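PDB 3VWA: cytoplasmic export protein 1 from Saccharomyces cerevisiae, which binds tRNA and works in the nuclear tRNA export machinery, where it may collect tRNA from export receptors at the nuclear pore and pass it to translation. Local coordinates for residues A[271-276]-A[329-334]. Numbering follows the deposited sequence.
Sequences ESREIF and LDLTSE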
ATOM      1  N   GLU A 271      -4.817 -16.461   9.473  1.00 29.33           N
ATOM      2  CA  GLU A 271      -4.135 -17.738   9.684  1.00 31.27           C
ATOM      3  C   GLU A 271      -2.738 -17.840   9.022  1.00 32.43           C
ATOM      4  O   GLU A 271      -1.925 -18.674   9.455  1.00 31.69           O
ATOM      5  CB  GLU A 271      -4.978 -18.949   9.230  1.00 32.95           C
ATOM      6  CG  GLU A 271      -6.487 -18.905   9.534  1.00 41.91           C
ATOM      7  CD  GLU A 271      -6.903 -19.571  10.840  1.00 52.29           C
ATOM      8  OE1 GLU A 271      -6.626 -18.999  11.922  1.00 50.02           O
ATOM      9  OE2 GLU A 271      -7.536 -20.668  10.777  1.00 58.63           O
ATOM     10  N   SER A 272      -2.507 -17.081   7.944  1.00 27.13           N
ATOM     11  CA  SER A 272      -1.221 -17.047   7.187  1.00 29.25           C
ATOM     12  C   SER A 272      -0.957 -15.696   6.573  1.00 26.15           C
ATOM     13  O   SER A 272      -0.832 -15.544   5.347  1.00 25.38           O
ATOM     14  CB  SER A 272      -1.116 -18.086   6.079  1.00 28.75           C
ATOM     15  OG  SER A 272      -2.356 -18.675   5.794  1.00 33.82           O
ATOM     16  N   ARG A 273      -0.845 -14.723   7.443  1.00 24.52           N
ATOM     17  CA  ARG A 273      -0.408 -13.388   7.022  1.00 24.96           C
ATOM     18  C   ARG A 273       0.732 -13.409   6.010  1.00 26.72           C
ATOM     19  O   ARG A 273       0.733 -12.631   5.010  1.00 25.10           O
ATOM     20  CB  ARG A 273      -0.073 -12.603   8.286  1.00 24.55           C
ATOM     21  CG  ARG A 273       0.369 -11.173   8.104  1.00 25.36           C
ATOM     22  CD  ARG A 273      -0.760 -10.378   7.471  1.00 26.07           C
ATOM     23  NE  ARG A 273      -0.405  -8.998   7.211  1.00 25.18           N
ATOM     24  CZ  ARG A 273       0.279  -8.556   6.174  1.00 24.89           C
ATOM     25  NH1 ARG A 273       0.742  -9.412   5.283  1.00 25.12           N
ATOM     26  NH2 ARG A 273       0.479  -7.235   6.010  1.00 26.44           N
ATOM     27  N   GLU A 274       1.710 -14.312   6.228  1.00 27.64           N
ATOM     28  CA  GLU A 274       2.942 -14.314   5.396  1.00 25.99           C
ATOM     29  C   GLU A 274       2.658 -14.542   3.916  1.00 26.07           C
ATOM     30  O   GLU A 274       3.451 -14.147   3.015  1.00 27.11           O
ATOM     31  CB  GLU A 274       4.013 -15.351   5.963  1.00 31.12           C
ATOM     32  CG  GLU A 274       3.659 -16.860   5.886  1.00 26.10           C
ATOM     33  CD  GLU A 274       2.492 -17.327   6.783  1.00 26.36           C
ATOM     34  OE1 GLU A 274       1.999 -16.550   7.629  1.00 28.44           O
ATOM     35  OE2 GLU A 274       2.042 -18.507   6.680  1.00 27.25           O
ATOM     36  N   ILE A 275       1.529 -15.163   3.600  1.00 24.80           N
ATOM     37  CA  ILE A 275       1.338 -15.500   2.203  1.00 23.76           C
ATOM     38  C   ILE A 275       1.062 -14.233   1.351  1.00 24.68           C
ATOM     39  O   ILE A 275       1.195 -14.257   0.168  1.00 20.95           O
ATOM     40  CB  ILE A 275       0.286 -16.584   1.950  1.00 24.13           C
ATOM     41  CG1 ILE A 275      -1.140 -15.975   2.157  1.00 22.99           C
ATOM     42  CG2 ILE A 275       0.602 -17.883   2.767  1.00 21.29           C
ATOM     43  CD1 ILE A 275      -2.234 -16.939   1.751  1.00 23.76           C
ATOM     44  N   PHE A 276       0.809 -13.119   1.985  1.00 25.95           N
ATOM     45  CA  PHE A 276       0.592 -11.885   1.251  1.00 27.03           C
ATOM     46  C   PHE A 276       1.850 -10.996   1.248  1.00 28.80           C
ATOM     47  O   PHE A 276       1.788  -9.820   0.844  1.00 26.98           O
ATOM     48  CB  PHE A 276      -0.597 -11.136   1.872  1.00 26.30           C
ATOM     49  CG  PHE A 276      -1.862 -11.916   1.835  1.00 25.92           C
ATOM     50  CD1 PHE A 276      -2.543 -12.096   0.639  1.00 27.36           C
ATOM     51  CD2 PHE A 276      -2.369 -12.505   2.990  1.00 27.83           C
ATOM     52  CE1 PHE A 276      -3.726 -12.851   0.601  1.00 26.54           C
ATOM     53  CE2 PHE A 276      -3.559 -13.232   2.978  1.00 23.08           C
ATOM     54  CZ  PHE A 276      -4.243 -13.409   1.773  1.00 24.24           C
ATOM     55  N   LEU A 329      -6.485  -0.991   6.007  1.00 28.68           N
ATOM     56  CA  LEU A 329      -5.627   0.019   6.674  1.00 28.97           C
ATOM     57  C   LEU A 329      -4.227  -0.502   6.826  1.00 26.34           C
ATOM     58  O   LEU A 329      -3.279   0.248   6.607  1.00 25.40           O
ATOM     59  CB  LEU A 329      -6.124   0.406   8.076  1.00 27.24           C
ATOM     60  CG  LEU A 329      -7.422   1.176   8.174  1.00 31.39           C
ATOM     61  CD1 LEU A 329      -7.949   1.133   9.619  1.00 29.63           C
ATOM     62  CD2 LEU A 329      -7.167   2.576   7.635  1.00 28.60           C
ATOM     63  N   ASP A 330      -4.119  -1.770   7.211  1.00 26.20           N
ATOM     64  CA  ASP A 330      -2.831  -2.485   7.226  1.00 28.70           C
ATOM     65  C   ASP A 330      -2.167  -2.532   5.867  1.00 29.49           C
ATOM     66  O   ASP A 330      -1.050  -2.084   5.704  1.00 28.53           O
ATOM     67  CB  ASP A 330      -2.960  -3.933   7.762  1.00 27.16           C
ATOM     68  CG  ASP A 330      -1.595  -4.682   7.802  1.00 29.04           C
ATOM     69  OD1 ASP A 330      -1.589  -5.931   7.742  1.00 31.15           O
ATOM     70  OD2 ASP A 330      -0.519  -4.044   7.927  1.00 31.63           O
ATOM     71  N   LEU A 331      -2.847  -3.063   4.865  1.00 31.29           N
ATOM     72  CA  LEU A 331      -2.149  -3.315   3.602  1.00 30.80           C
ATOM     73  C   LEU A 331      -1.842  -2.041   2.818  1.00 28.98           C
ATOM     74  O   LEU A 331      -0.857  -2.014   2.082  1.00 28.94           O
ATOM     75  CB  LEU A 331      -2.912  -4.305   2.740  1.00 29.56           C
ATOM     76  CG  LEU A 331      -2.981  -5.731   3.283  1.00 33.18           C
ATOM     77  CD1 LEU A 331      -3.806  -6.534   2.310  1.00 31.20           C
ATOM     78  CD2 LEU A 331      -1.593  -6.351   3.474  1.00 31.37           C
ATOM     79  N   THR A 332      -2.718  -1.038   2.927  1.00 29.94           N
ATOM     80  CA  THR A 332      -2.533   0.252   2.228  1.00 28.66           C
ATOM     81  C   THR A 332      -1.301   0.901   2.828  1.00 31.59           C
ATOM     82  O   THR A 332      -0.419   1.341   2.098  1.00 37.28           O
ATOM     83  CB  THR A 332      -3.720   1.257   2.357  1.00 26.66           C
ATOM     84  OG1 THR A 332      -4.202   1.306   3.696  1.00 23.20           O
ATOM     85  CG2 THR A 332      -4.909   0.883   1.429  1.00 23.87           C
ATOM     86  N   SER A 333      -1.223   0.911   4.148  1.00 34.31           N
ATOM     87  CA  SER A 333      -0.063   1.471   4.825  1.00 37.92           C
ATOM     88  C   SER A 333       1.204   0.714   4.444  1.00 42.08           C
ATOM     89  O   SER A 333       2.187   1.327   4.063  1.00 37.16           O
ATOM     90  CB  SER A 333      -0.242   1.467   6.341  1.00 40.40           C
ATOM     91  OG  SER A 333       1.013   1.706   6.987  1.00 52.84           O
ATOM     92  N   GLU A 334       1.169  -0.619   4.538  1.00 40.79           N
ATOM     93  CA  GLU A 334       2.347  -1.401   4.270  1.00 38.82           C
ATOM     94  C   GLU A 334       2.881  -1.126   2.863  1.00 39.23           C
ATOM     95  O   GLU A 334       4.094  -1.036   2.672  1.00 36.57           O
ATOM     96  CB  GLU A 334       2.098  -2.905   4.450  1.00 40.67           C
ATOM     97  CG  GLU A 334       3.379  -3.689   4.154  1.00 40.89           C
ATOM     98  CD  GLU A 334       3.134  -5.168   3.877  1.00 45.29           C
ATOM     99  OE1 GLU A 334       2.628  -5.878   4.764  1.00 48.59           O
ATOM    100  OE2 GLU A 334       3.472  -5.641   2.777  1.00 49.78           O
TER
HETATM  101  O   HOH W   1       1.676  -8.375   2.977  1.00 32.89           O
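R273 reaches across to D330 and E334, one helical turn apart on helix 321-335, and the three form a salt-bridge network. R273 sits in a short 3-10 turn just after helix 255-271, probably near where the kinase-like part gives way to the HEAT-repeat helices; the network thus ties that loop to a helix further along, near the middle of the elongated molecule. With CG anti to the backbone N (chi1 -178°) and a bend at chi2, the arginine carries its guanidinium over to the helix.

NH2 does most of the gripping. It donates to D330 OD1 at 3.0 Å and to E334 OE1 at 2.8 Å, while NE adds a weak bond to the same D330 oxygen. The two carboxylates are met differently: the E334 group lies nearly coplanar with the guanidinium, 13° apart, and OE1 is approached almost along its C-O bond, whereas D330 is turned 62° and OD1 is entered from above its plane. Y269 OH, on helix 255-271, also hydrogen-bonds D330 OD1, so this one oxygen takes bonds from both residues.

On the tightly packed, buried side the L331 methyl CD2 backs the guanidinium obliquely, 3.4 Å from R273 NH2, and the leucine packs on I284 and I289 of helix 283-303; F276 also touches I284, which links the two segments through that helix. An alanine in place of R273 would probably leave E334 OE1 without its charged mate and D330 OD1 with Y269 but no neutralising positive charge.

The solvent side is at E334, whose OE1 is gripped firmly by NH2 although the residue is exposed; a water sits beside it. This water accepts from R273 NH1 at 2.7 Å and stands 2.6 Å from the carbonyl O of F276 and 3.2 Å from E334 OE1.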